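PDB 5T8V: sister chromatid cohesion protein from Chaetomium thermophilum, which probably acts in loading cohesin onto chromatin, the chain here being the C-terminal HEAT-repeat part of this Scc2-type loader. Local coordinates for residues Ile136-Arg141 and Leu204-Glu209; Pro509-Leu514 and Thr581-Lys586; Gly674-Cys679 and Thr691-Asn696; Lys951-Thr956 and Val1013-Pro1018; Glu1250-Gln1255 and Glu1281-Phe1286. All blocks are in the same frame, centred on the assembly; numbering follows the deposited sequence.

Interaction 1 of 5, residues Ile136-Arg141 and Leu204-Glu209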
# COMPACT_ATOMS: atom_id res chain seq x y z
N ILE A 136 25.66 58.18 20.35
CA ILE A 136 26.04 58.92 21.55
C ILE A 136 25.37 58.33 22.78
O ILE A 136 25.96 58.27 23.86
CB ILE A 136 25.71 60.41 21.38
CG1 ILE A 136 26.67 61.05 20.37
CG2 ILE A 136 25.78 61.14 22.73
CD1 ILE A 136 26.28 62.45 19.94
N MET A 137 24.12 57.88 22.63
CA MET A 137 23.44 57.20 23.73
C MET A 137 23.90 55.75 23.91
O MET A 137 23.41 55.08 24.82
CB MET A 137 21.93 57.23 23.52
CG MET A 137 21.28 58.53 23.95
SD MET A 137 19.49 58.50 23.83
CE MET A 137 19.27 58.58 22.05
N CYS A 138 24.83 55.26 23.09
CA CYS A 138 25.37 53.91 23.22
C CYS A 138 26.82 53.91 23.69
O CYS A 138 27.58 53.01 23.36
CB CYS A 138 25.25 53.17 21.89
SG CYS A 138 23.57 52.76 21.42
N GLY A 139 27.21 54.91 24.48
CA GLY A 139 28.59 55.04 24.91
C GLY A 139 28.83 54.67 26.36
O GLY A 139 29.99 54.60 26.80
N GLY A 140 27.77 54.42 27.12
CA GLY A 140 27.89 54.07 28.51
C GLY A 140 28.12 55.24 29.45
O GLY A 140 28.30 55.01 30.66
N ARG A 141 28.12 56.47 28.96
CA ARG A 141 28.30 57.63 29.82
C ARG A 141 27.06 57.85 30.67
O ARG A 141 25.94 57.47 30.31
CB ARG A 141 28.62 58.87 28.99
CG ARG A 141 30.00 58.84 28.33
CD ARG A 141 30.21 60.05 27.44
NE ARG A 141 30.26 61.30 28.19
CZ ARG A 141 31.31 62.11 28.28
NH1 ARG A 141 32.45 61.83 27.65
NH2 ARG A 141 31.22 63.22 29.00
N LEU A 204 18.40 51.95 11.02
CA LEU A 204 17.66 50.82 11.58
C LEU A 204 18.57 49.93 12.42
O LEU A 204 18.26 49.60 13.57
CB LEU A 204 17.01 50.02 10.45
CG LEU A 204 15.92 50.75 9.67
CD1 LEU A 204 15.63 50.04 8.36
CD2 LEU A 204 14.65 50.86 10.49
N SER A 205 19.71 49.53 11.85
CA SER A 205 20.66 48.72 12.61
C SER A 205 21.11 49.45 13.87
O SER A 205 21.31 48.83 14.92
CB SER A 205 21.86 48.35 11.74
OG SER A 205 22.72 49.47 11.56
N MET A 206 21.27 50.77 13.78
CA MET A 206 21.66 51.53 14.96
C MET A 206 20.59 51.48 16.04
O MET A 206 20.92 51.53 17.23
CB MET A 206 21.96 52.99 14.59
CG MET A 206 22.51 53.81 15.75
SD MET A 206 24.05 53.13 16.40
CE MET A 206 23.70 53.13 18.16
N MET A 207 19.32 51.40 15.66
CA MET A 207 18.26 51.22 16.65
C MET A 207 18.33 49.83 17.27
O MET A 207 18.20 49.69 18.50
CB MET A 207 16.89 51.44 16.00
CG MET A 207 16.70 52.82 15.40
SD MET A 207 16.77 54.13 16.62
CE MET A 207 15.25 53.85 17.53
N SER A 208 18.54 48.80 16.44
CA SER A 208 18.76 47.46 16.98
C SER A 208 19.85 47.47 18.04
O SER A 208 19.70 46.85 19.10
CB SER A 208 19.14 46.49 15.86
OG SER A 208 18.02 46.21 15.03
N GLU A 209 20.95 48.18 17.78
CA GLU A 209 21.99 48.32 18.80
C GLU A 209 21.48 49.09 20.01
O GLU A 209 21.75 48.72 21.15
CB GLU A 209 23.22 49.00 18.19
CG GLU A 209 24.36 49.21 19.17
CD GLU A 209 25.55 49.88 18.53
OE1 GLU A 209 25.63 49.89 17.28
OE2 GLU A 209 26.41 50.42 19.27
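Cys138 and Met206 meet sulfur to methyl, Cys138 SG lying 3.3 Å from Met206 CE, and this is the closest approach between the loop 136-141 and the helical segment 204-209. The same methyl is also 4.0 Å from Cys138 CB, so it covers the flank of the cysteine side chain as well as its end. Beside it, Glu209 OE2 comes within 4.0 Å of Cys138 CB, a plain van der Waals touch of oxygen on carbon; the carboxylate's charge is met by Lys213, one turn further along the same helix, in a salt bridge.

Two different chain shapes deliver these groups. Met206 leaves the helix with CG opposite the backbone N (chi1 -174°) and then bends twice, which carries CE over to the loop; a flexible, unbranched residue suits that task. Glu209 instead runs out straight beyond CG. On the loop side, a type I turn from Ile136 to Gly139 follows helix 120-136 and aims the CB of Cys138 at the helix. Met206 also packs on Met134 and Arg135 of helix 120-136. The loop joins helices 120-136 and 149-172, and its packing on helix 190-213 ties neighbouring helices together at the N-terminal end of the HEAT-repeat solenoid. The small cysteine can take a methyl against its sulfur and a carboxylate oxygen against its CB, so the contact rests on fit and not on a polar bond.

Interaction 2 of 5, residues Pro509-Leu514 and Thr581-Lys586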
# COMPACT_ATOMS: atom_id res chain seq x y z
N PRO A 509 32.81 15.53 16.12
CA PRO A 509 31.95 16.26 15.17
C PRO A 509 31.53 17.64 15.66
O PRO A 509 31.50 18.58 14.86
CB PRO A 509 30.75 15.32 14.99
CG PRO A 509 30.74 14.47 16.21
CD PRO A 509 32.17 14.29 16.59
N TYR A 510 31.19 17.78 16.94
CA TYR A 510 30.82 19.10 17.45
C TYR A 510 31.95 20.10 17.22
O TYR A 510 31.72 21.21 16.72
CB TYR A 510 30.49 19.01 18.94
CG TYR A 510 29.11 18.45 19.22
CD1 TYR A 510 28.00 19.28 19.23
CD2 TYR A 510 28.93 17.10 19.49
CE1 TYR A 510 26.74 18.78 19.48
CE2 TYR A 510 27.67 16.59 19.75
CZ TYR A 510 26.58 17.44 19.74
OH TYR A 510 25.33 16.94 20.00
N ARG A 511 33.18 19.72 17.58
CA ARG A 511 34.33 20.59 17.34
C ARG A 511 34.42 21.00 15.88
O ARG A 511 34.59 22.18 15.57
CB ARG A 511 35.60 19.87 17.77
CG ARG A 511 36.86 20.73 17.71
CD ARG A 511 37.00 21.62 18.93
NE ARG A 511 38.35 21.54 19.47
CZ ARG A 511 39.35 22.35 19.14
NH1 ARG A 511 39.16 23.34 18.28
NH2 ARG A 511 40.55 22.18 19.69
N ALA A 512 34.32 20.04 14.97
CA ALA A 512 34.48 20.34 13.55
C ALA A 512 33.39 21.29 13.07
O ALA A 512 33.67 22.27 12.36
CB ALA A 512 34.46 19.05 12.73
N THR A 513 32.14 21.02 13.44
CA THR A 513 31.04 21.89 13.04
C THR A 513 31.27 23.31 13.55
O THR A 513 31.13 24.29 12.79
CB THR A 513 29.72 21.34 13.57
OG1 THR A 513 29.55 19.99 13.13
CG2 THR A 513 28.55 22.17 13.06
N LEU A 514 31.64 23.45 14.82
CA LEU A 514 31.82 24.78 15.38
C LEU A 514 33.00 25.50 14.74
O LEU A 514 32.95 26.72 14.53
CB LEU A 514 32.01 24.69 16.90
CG LEU A 514 30.71 24.47 17.68
CD1 LEU A 514 31.01 24.09 19.12
CD2 LEU A 514 29.84 25.72 17.64
N THR A 581 40.12 31.65 21.06
CA THR A 581 41.19 32.38 21.73
C THR A 581 42.17 31.42 22.42
O THR A 581 43.38 31.61 22.34
CB THR A 581 40.61 33.36 22.75
OG1 THR A 581 39.86 34.37 22.06
CG2 THR A 581 41.70 34.03 23.58
N GLU A 582 41.65 30.40 23.11
CA GLU A 582 42.50 29.51 23.89
C GLU A 582 43.02 28.32 23.09
O GLU A 582 43.96 27.66 23.54
CB GLU A 582 41.72 28.99 25.11
CG GLU A 582 41.30 30.07 26.09
CD GLU A 582 42.45 30.63 26.91
OE1 GLU A 582 43.49 31.00 26.31
OE2 GLU A 582 42.32 30.70 28.15
N TYR A 583 42.45 28.04 21.92
CA TYR A 583 42.88 26.92 21.10
C TYR A 583 42.91 27.35 19.64
O TYR A 583 42.31 28.35 19.24
CB TYR A 583 41.96 25.70 21.26
CG TYR A 583 41.82 25.20 22.68
CD1 TYR A 583 40.83 25.71 23.51
CD2 TYR A 583 42.66 24.22 23.18
CE1 TYR A 583 40.69 25.26 24.81
CE2 TYR A 583 42.53 23.76 24.48
CZ TYR A 583 41.54 24.28 25.29
OH TYR A 583 41.41 23.83 26.58
N THR A 584 43.62 26.56 18.83
CA THR A 584 43.59 26.68 17.38
C THR A 584 43.41 25.29 16.79
O THR A 584 43.79 24.28 17.40
CB THR A 584 44.88 27.32 16.83
OG1 THR A 584 46.02 26.56 17.23
CG2 THR A 584 45.02 28.75 17.35
N TYR A 585 42.81 25.24 15.60
CA TYR A 585 42.37 23.99 15.01
C TYR A 585 42.57 24.04 13.51
O TYR A 585 42.72 25.11 12.91
CB TYR A 585 40.89 23.73 15.36
CG TYR A 585 40.39 22.33 15.06
CD1 TYR A 585 40.70 21.26 15.90
CD2 TYR A 585 39.59 22.08 13.95
CE1 TYR A 585 40.23 19.99 15.63
CE2 TYR A 585 39.11 20.81 13.68
CZ TYR A 585 39.44 19.77 14.53
OH TYR A 585 38.97 18.50 14.26
N LYS A 586 42.57 22.85 12.90
CA LYS A 586 42.72 22.76 11.46
C LYS A 586 41.47 23.31 10.76
O LYS A 586 40.42 23.52 11.37
CB LYS A 586 42.96 21.31 11.04
CG LYS A 586 44.21 20.69 11.64
CD LYS A 586 44.35 19.23 11.27
CE LYS A 586 45.63 18.63 11.84
NZ LYS A 586 45.78 17.19 11.49
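Arg511 lies against Tyr585 where helix 509-520 of this largely helical HEAT-repeat solenoid is met by the extended chain that follows helix 578-582. Along that chain the CB atoms alternate: those of Tyr583 and Tyr585 point at the helix, that of Thr584 away from it.

The close part is built on Tyr585. Arg511 CG sits over one face of its ring, a CH-pi contact 4.2 Å from the centroid and 18° off the ring normal. Bends at chi2 and chi3 then carry the guanidinium on past CD1 toward Tyr585 CB, with CD1 over one of its faces; as the two planes are 43° apart, this is not a parallel stack. Arginine suits the place because it offers both a methylene chain and a flat cation, and its charge is met by Glu515 in a salt bridge and by Trp506 in a cation-pi contact. With a leucine here, Glu515 would probably lose its ionic mate and Tyr585 the group that covers the rim of its ring.

Contact thins toward the exposed Thr584, whose O is 4.5 Å from Arg511 NH2 at the guanidinium edge. Tyr583 CB approaches obliquely, 4.1 Å from Arg511 NH2, whereas Arg511 NH1 is 3.4 Å from Tyr585 CB.

Interaction 3 of 5, residues Gly674-Cys679 and Thr691-Asn696; sequences GLISKC and TETVVN
Ile676 faces Thr693 and Val694 with two different branches, and the contacts across the pair are all between methyl groups. Its longer branch ends at CD1, which is 4.1 Å from Thr693 CG2; its shorter branch, CG2, is 4.1 Å from Val694 CG2. The isoleucine and the valine lie alongside one another, pointing opposite ways, while the threonine is met at a slant. A beta-branched isoleucine suits the place because it can touch two successive residues of the facing helix at once. Threonine works opposite it because its first torsion (chi1 -62°) sets CG2 opposite the backbone N and within reach of Ile676, with the hydroxyl on the other branch.

The two helices, 666-682 and 685-696, follow one another through a short turn and run roughly antiparallel. Such a hairpin is the kind of unit from which HEAT-repeat solenoids are made, and this one lies in the PDS5-related region of the chain.

Main-chain hydrogen bonds stay within each helix, as from Val695 N to Thr691 O at 2.8 Å and from Cys679 N to Leu675 O at 2.9 Å. Further apolar cover comes from both neighbours: Ile657 of helix 652-660 touches Ile676, and Leu712 and Ala713 of helix 703-719 touch Val694.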
# COMPACT_ATOMS: atom_id res chain seq x y z
N GLY A 674 2.48 -2.81 -6.35
CA GLY A 674 3.38 -1.73 -6.74
C GLY A 674 4.59 -1.65 -5.83
O GLY A 674 5.73 -1.54 -6.30
N LEU A 675 4.36 -1.70 -4.52
CA LEU A 675 5.49 -1.68 -3.59
C LEU A 675 6.43 -2.86 -3.82
O LEU A 675 7.65 -2.69 -3.84
CB LEU A 675 4.99 -1.67 -2.15
CG LEU A 675 4.13 -0.48 -1.73
CD1 LEU A 675 3.93 -0.50 -0.22
CD2 LEU A 675 4.73 0.86 -2.17
N ILE A 676 5.87 -4.06 -3.99
CA ILE A 676 6.69 -5.22 -4.31
C ILE A 676 7.56 -4.93 -5.53
O ILE A 676 8.76 -5.24 -5.55
CB ILE A 676 5.80 -6.46 -4.53
CG1 ILE A 676 5.19 -6.90 -3.20
CG2 ILE A 676 6.60 -7.60 -5.17
CD1 ILE A 676 4.17 -8.02 -3.32
N SER A 677 6.97 -4.32 -6.56
CA SER A 677 7.72 -4.01 -7.76
C SER A 677 8.87 -3.05 -7.47
O SER A 677 9.99 -3.23 -7.97
CB SER A 677 6.80 -3.43 -8.83
OG SER A 677 7.50 -3.22 -10.04
N LYS A 678 8.62 -2.02 -6.65
CA LYS A 678 9.69 -1.09 -6.33
C LYS A 678 10.81 -1.78 -5.56
O LYS A 678 12.00 -1.57 -5.85
CB LYS A 678 9.13 0.09 -5.52
CG LYS A 678 10.11 1.25 -5.34
CD LYS A 678 10.55 1.82 -6.68
CE LYS A 678 10.54 3.33 -6.68
NZ LYS A 678 10.93 3.90 -8.00
N CYS A 679 10.46 -2.61 -4.58
CA CYS A 679 11.46 -3.39 -3.87
C CYS A 679 12.32 -4.19 -4.84
O CYS A 679 13.55 -4.10 -4.82
CB CYS A 679 10.79 -4.32 -2.86
SG CYS A 679 9.92 -3.47 -1.51
N THR A 691 8.46 -13.22 -5.92
CA THR A 691 7.56 -13.71 -6.97
C THR A 691 6.56 -14.71 -6.43
O THR A 691 5.42 -14.77 -6.91
CB THR A 691 8.35 -14.35 -8.11
OG1 THR A 691 8.97 -15.56 -7.65
CG2 THR A 691 9.42 -13.42 -8.63
N GLU A 692 6.95 -15.50 -5.43
CA GLU A 692 6.03 -16.44 -4.82
C GLU A 692 4.78 -15.73 -4.31
O GLU A 692 3.66 -16.24 -4.44
CB GLU A 692 6.71 -17.20 -3.68
CG GLU A 692 5.97 -18.45 -3.23
CD GLU A 692 6.45 -18.96 -1.89
OE1 GLU A 692 5.65 -18.96 -0.93
OE2 GLU A 692 7.63 -19.37 -1.79
N THR A 693 4.96 -14.53 -3.74
CA THR A 693 3.81 -13.75 -3.29
C THR A 693 3.03 -13.18 -4.47
O THR A 693 1.81 -13.03 -4.38
CB THR A 693 4.27 -12.63 -2.36
OG1 THR A 693 4.90 -13.20 -1.20
CG2 THR A 693 3.10 -11.76 -1.92
N VAL A 694 3.71 -12.87 -5.57
CA VAL A 694 3.03 -12.35 -6.75
C VAL A 694 2.13 -13.42 -7.36
O VAL A 694 0.94 -13.19 -7.61
CB VAL A 694 4.05 -11.82 -7.77
CG1 VAL A 694 3.36 -11.38 -9.06
CG2 VAL A 694 4.84 -10.66 -7.17
N VAL A 695 2.68 -14.61 -7.61
CA VAL A 695 1.89 -15.67 -8.24
C VAL A 695 0.72 -16.07 -7.36
O VAL A 695 -0.35 -16.44 -7.87
CB VAL A 695 2.77 -16.88 -8.59
CG1 VAL A 695 3.93 -16.46 -9.46
CG2 VAL A 695 3.28 -17.57 -7.32
N ASN A 696 0.89 -16.02 -6.04
CA ASN A 696 -0.23 -16.29 -5.15
C ASN A 696 -1.38 -15.33 -5.42
O ASN A 696 -2.55 -15.73 -5.42
CB ASN A 696 0.23 -16.20 -3.69
CG ASN A 696 1.15 -17.34 -3.30
OD1 ASN A 696 1.59 -18.11 -4.15
ND2 ASN A 696 1.45 -17.44 -2.01

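Interaction 4 of 5, residues Lys951-Thr956 and Val1013-Pro1018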
# COMPACT_ATOMS: atom_id res chain seq x y z
N LYS A 951 -15.56 -65.76 -27.80
CA LYS A 951 -15.40 -67.20 -27.64
C LYS A 951 -14.86 -67.52 -26.25
O LYS A 951 -15.40 -68.38 -25.54
CB LYS A 951 -14.47 -67.76 -28.72
CG LYS A 951 -15.05 -67.76 -30.13
CD LYS A 951 -16.06 -68.88 -30.32
CE LYS A 951 -16.86 -68.70 -31.60
NZ LYS A 951 -18.04 -69.60 -31.65
N GLY A 952 -13.81 -66.81 -25.83
CA GLY A 952 -13.29 -67.00 -24.49
C GLY A 952 -14.34 -66.79 -23.42
O GLY A 952 -14.39 -67.50 -22.42
N ILE A 953 -15.22 -65.79 -23.62
CA ILE A 953 -16.26 -65.50 -22.64
C ILE A 953 -17.20 -66.69 -22.49
O ILE A 953 -17.40 -67.23 -21.40
CB ILE A 953 -17.02 -64.22 -23.02
CG1 ILE A 953 -16.09 -63.01 -22.88
CG2 ILE A 953 -18.26 -64.04 -22.15
CD1 ILE A 953 -16.68 -61.70 -23.39
N GLN A 954 -17.81 -67.12 -23.60
CA GLN A 954 -18.74 -68.23 -23.50
C GLN A 954 -18.05 -69.53 -23.08
O GLN A 954 -18.70 -70.40 -22.50
CB GLN A 954 -19.52 -68.43 -24.81
CG GLN A 954 -18.72 -68.36 -26.10
CD GLN A 954 -19.63 -68.19 -27.31
OE1 GLN A 954 -20.84 -68.01 -27.17
NE2 GLN A 954 -19.05 -68.24 -28.50
N LYS A 955 -16.74 -69.65 -23.33
CA LYS A 955 -15.99 -70.74 -22.71
C LYS A 955 -15.95 -70.57 -21.20
O LYS A 955 -15.99 -71.56 -20.45
CB LYS A 955 -14.56 -70.79 -23.27
CG LYS A 955 -14.44 -71.23 -24.74
CD LYS A 955 -15.18 -72.53 -25.02
CE LYS A 955 -16.55 -72.25 -25.64
NZ LYS A 955 -17.36 -73.49 -25.78
N THR A 956 -15.87 -69.33 -20.72
CA THR A 956 -15.93 -69.08 -19.28
C THR A 956 -17.27 -69.52 -18.71
O THR A 956 -17.32 -70.14 -17.64
CB THR A 956 -15.69 -67.60 -18.98
OG1 THR A 956 -14.48 -67.17 -19.63
CG2 THR A 956 -15.55 -67.38 -17.48
N VAL A 1013 -23.17 -57.31 -26.25
CA VAL A 1013 -24.03 -57.11 -25.09
C VAL A 1013 -24.71 -58.41 -24.69
O VAL A 1013 -24.70 -58.81 -23.52
CB VAL A 1013 -25.07 -56.00 -25.37
CG1 VAL A 1013 -26.07 -55.89 -24.23
CG2 VAL A 1013 -24.37 -54.67 -25.61
N ASP A 1014 -25.29 -59.11 -25.67
CA ASP A 1014 -26.02 -60.34 -25.38
C ASP A 1014 -25.11 -61.42 -24.79
O ASP A 1014 -25.58 -62.25 -23.99
CB ASP A 1014 -26.69 -60.87 -26.65
CG ASP A 1014 -27.91 -60.06 -27.04
OD1 ASP A 1014 -28.01 -58.89 -26.61
OD2 ASP A 1014 -28.76 -60.59 -27.78
N ILE A 1015 -23.83 -61.43 -25.16
CA ILE A 1015 -22.93 -62.44 -24.62
C ILE A 1015 -22.44 -62.06 -23.23
O ILE A 1015 -22.18 -62.94 -22.40
CB ILE A 1015 -21.76 -62.68 -25.59
CG1 ILE A 1015 -22.28 -63.29 -26.89
CG2 ILE A 1015 -20.71 -63.61 -24.95
CD1 ILE A 1015 -21.23 -63.43 -27.98
N VAL A 1016 -22.30 -60.77 -22.93
CA VAL A 1016 -21.64 -60.36 -21.69
C VAL A 1016 -22.65 -60.12 -20.56
O VAL A 1016 -22.37 -60.46 -19.41
CB VAL A 1016 -20.79 -59.10 -21.94
CG1 VAL A 1016 -20.11 -58.65 -20.65
CG2 VAL A 1016 -19.74 -59.38 -23.01
N VAL A 1017 -23.81 -59.56 -20.86
CA VAL A 1017 -24.71 -59.08 -19.81
C VAL A 1017 -25.23 -60.21 -18.92
O VAL A 1017 -25.57 -59.94 -17.75
CB VAL A 1017 -25.88 -58.28 -20.40
CG1 VAL A 1017 -26.81 -59.15 -21.22
CG2 VAL A 1017 -26.66 -57.56 -19.29
N PRO A 1018 -25.32 -61.46 -19.37
CA PRO A 1018 -25.76 -62.52 -18.45
C PRO A 1018 -24.93 -62.62 -17.18
O PRO A 1018 -25.40 -63.20 -16.19
CB PRO A 1018 -25.65 -63.80 -19.29
CG PRO A 1018 -25.83 -63.33 -20.67
CD PRO A 1018 -25.15 -62.01 -20.74
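Ile953 meets Ile1015 and Val1016 through aliphatic branches, and the flat group with both faces occupied is a peptide carbonyl just behind it: Gly952 O receives Thr956 N and Thr956 OG1 from opposite sides of its plane. Nearby, the side chain of Gln954 packs on Phe1000, a ring that also takes a cation-pi contact from Lys951.

The setting is helix against helix, as in other HEAT-repeat proteins: helix 940-960 lies beside helix 1009-1016, the two segments running in roughly the same direction. Their nearest CA atoms, those of Ile953 and Val1016, are 7.5 Å apart. Ile953 fills the gap with both branches. Its CG2 rests 3.7 Å from Ile1015 CG2, methyl against methyl, and 4.1 Å from Ile1015 O. The other branch is extended at chi2 (173°), which sends CD1 forward to 3.9 Å from Val1016 CG2. Each pair crosses at a slant, so one isoleucine is received between two consecutive side chains; branched residues suit this because their methyls fan out from a stiff stem.

Outside the pair, Tyr976 and Val980 of helix 969-986 pack on Ile953, and Ala1032 and Cys1035 of helix 1026-1042 on Val1016, so apolar contacts extend to both of these helices. Behind Ile953, on its own helix, the hydroxyl of Thr956 keeps to the backbone one turn earlier: OG1 stands 2.8 Å from Gly952 O and 32° out of the carbonyl plane.

Interaction 5 of 5, residues Glu1250-Gln1255 and Glu1281-Phe1286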
# COMPACT_ATOMS: atom_id res chain seq x y z
N GLU A 1250 -40.81 -13.58 3.68
CA GLU A 1250 -42.07 -13.76 4.39
C GLU A 1250 -42.43 -15.24 4.48
O GLU A 1250 -42.80 -15.73 5.55
CB GLU A 1250 -43.18 -12.97 3.70
CG GLU A 1250 -43.00 -11.47 3.82
CD GLU A 1250 -44.16 -10.69 3.22
OE1 GLU A 1250 -44.91 -11.27 2.41
OE2 GLU A 1250 -44.32 -9.50 3.57
N LYS A 1251 -42.29 -15.98 3.37
CA LYS A 1251 -42.59 -17.40 3.41
C LYS A 1251 -41.75 -18.11 4.46
O LYS A 1251 -42.26 -18.95 5.21
CB LYS A 1251 -42.38 -18.02 2.03
CG LYS A 1251 -42.71 -19.52 1.94
CD LYS A 1251 -44.08 -19.86 2.54
CE LYS A 1251 -45.22 -19.08 1.88
NZ LYS A 1251 -45.42 -19.45 0.45
N LEU A 1252 -40.46 -17.78 4.54
CA LEU A 1252 -39.63 -18.31 5.62
C LEU A 1252 -40.31 -18.10 6.96
O LEU A 1252 -40.51 -19.05 7.73
CB LEU A 1252 -38.25 -17.65 5.61
CG LEU A 1252 -37.21 -18.21 4.64
CD1 LEU A 1252 -36.06 -17.23 4.47
CD2 LEU A 1252 -36.69 -19.54 5.16
N VAL A 1253 -40.69 -16.85 7.25
CA VAL A 1253 -41.39 -16.57 8.50
C VAL A 1253 -42.63 -17.44 8.63
O VAL A 1253 -42.91 -18.00 9.69
CB VAL A 1253 -41.74 -15.07 8.59
CG1 VAL A 1253 -42.49 -14.76 9.88
CG2 VAL A 1253 -40.47 -14.22 8.50
N SER A 1254 -43.39 -17.57 7.54
CA SER A 1254 -44.62 -18.36 7.59
C SER A 1254 -44.32 -19.83 7.85
O SER A 1254 -45.16 -20.54 8.42
CB SER A 1254 -45.40 -18.20 6.28
OG SER A 1254 -45.82 -16.86 6.12
N GLN A 1255 -43.14 -20.30 7.47
CA GLN A 1255 -42.76 -21.68 7.74
C GLN A 1255 -42.44 -21.91 9.21
O GLN A 1255 -42.25 -23.07 9.61
CB GLN A 1255 -41.56 -22.08 6.88
CG GLN A 1255 -41.92 -22.41 5.44
CD GLN A 1255 -42.38 -23.85 5.27
OE1 GLN A 1255 -41.72 -24.78 5.72
NE2 GLN A 1255 -43.52 -24.03 4.61
N GLU A 1281 -31.87 -18.72 12.26
CA GLU A 1281 -30.44 -18.46 12.19
C GLU A 1281 -30.04 -17.98 10.80
O GLU A 1281 -29.03 -17.28 10.65
CB GLU A 1281 -29.65 -19.71 12.58
CG GLU A 1281 -29.77 -20.07 14.05
CD GLU A 1281 -29.12 -21.40 14.38
OE1 GLU A 1281 -29.32 -22.37 13.62
OE2 GLU A 1281 -28.40 -21.47 15.40
N ASN A 1282 -30.81 -18.35 9.77
CA ASN A 1282 -30.59 -17.79 8.44
C ASN A 1282 -31.05 -16.34 8.38
O ASN A 1282 -30.40 -15.50 7.74
CB ASN A 1282 -31.32 -18.61 7.38
CG ASN A 1282 -30.58 -19.88 7.01
OD1 ASN A 1282 -29.57 -19.85 6.33
ND2 ASN A 1282 -31.11 -21.02 7.45
N LEU A 1283 -32.16 -16.02 9.05
CA LEU A 1283 -32.66 -14.64 9.03
C LEU A 1283 -31.68 -13.70 9.70
O LEU A 1283 -31.54 -12.54 9.29
CB LEU A 1283 -34.02 -14.57 9.72
CG LEU A 1283 -35.15 -15.37 9.07
CD1 LEU A 1283 -36.39 -15.36 9.96
CD2 LEU A 1283 -35.48 -14.83 7.69
N ALA A 1284 -30.99 -14.17 10.75
CA ALA A 1284 -30.04 -13.31 11.46
C ALA A 1284 -29.06 -12.65 10.49
O ALA A 1284 -28.79 -11.45 10.58
CB ALA A 1284 -29.29 -14.13 12.51
N PHE A 1285 -28.51 -13.43 9.56
CA PHE A 1285 -27.51 -12.94 8.61
C PHE A 1285 -27.95 -13.33 7.21
O PHE A 1285 -28.27 -14.49 6.96
CB PHE A 1285 -26.14 -13.53 8.92
CG PHE A 1285 -25.98 -13.97 10.36
CD1 PHE A 1285 -25.52 -13.08 11.32
CD2 PHE A 1285 -26.28 -15.26 10.74
CE1 PHE A 1285 -25.38 -13.47 12.64
CE2 PHE A 1285 -26.14 -15.66 12.06
CZ PHE A 1285 -25.69 -14.77 13.01
N PHE A 1286 -27.96 -12.36 6.29
CA PHE A 1286 -28.43 -12.63 4.94
C PHE A 1286 -27.88 -11.67 3.90
O PHE A 1286 -28.01 -11.91 2.69
CB PHE A 1286 -29.97 -12.57 4.90
CG PHE A 1286 -30.64 -13.91 4.72
CD1 PHE A 1286 -30.10 -14.89 3.92
CD2 PHE A 1286 -31.85 -14.16 5.36
CE1 PHE A 1286 -30.73 -16.11 3.76
CE2 PHE A 1286 -32.48 -15.38 5.21
CZ PHE A 1286 -31.92 -16.36 4.41
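Leu1252 carries the apolar part of this contact through a single methyl. Its CD1 is 4.1 Å from Leu1283 CD2 and likewise 4.1 Å from Phe1286 CE2, so one branch touches a leucine and a ring together. The two leucines pass side by side, headed opposite ways. Val1253 adds a looser touch, its CG2 lying 4.5 Å from Leu1283 CD1. Leucine suits these places because its forked end spreads two methyls well away from the backbone.

Around the Phe1286 ring the neighbours differ by position. Leu1283 CD2 lies at the edge, in plane, and Asn1282 O is over one face, while Leu1252 CD1 arrives obliquely.

Polar bonds run within or away from the pair. Ser1254 N donates to Glu1250 O at 2.8 Å, and buried Asn1282 is satisfied through OD1 by Leu1230 N of a preceding loop. The carbonyl of Leu1283 is taken by the hydroxyl of Tyr1288.

This is helix-to-helix packing of the HEAT-repeat solenoid, joining helix 1243-1254 to the last, weakly bonded turn of helix 1271-1284 and the chain after it, in the C-terminal cohesion region. Leu1297 of helix 1291-1319 packs on both Val1253 and Leu1283, and Ile1204 of helix 1200-1213 packs on Leu1252.

From the N terminus the five contacts follow in series; none nests in or crosses another. Interaction 1 closes a loop of 62 intervening residues and interaction 2 one of 66, both mostly helical and on the same side of the chain's centre, their own centres about 33 Å apart. Interaction 3 closes a short hairpin of 11 residues near the middle of the molecule. Interaction 4 spans 56 residues at the far side, its centre about 132 Å from that of interaction 1. The chain then doubles back: interaction 5, closing 25 residues, has its centre about 44 Å from that of interaction 3. Each therefore ties together its own local group of helices along an elongated, curved solenoid.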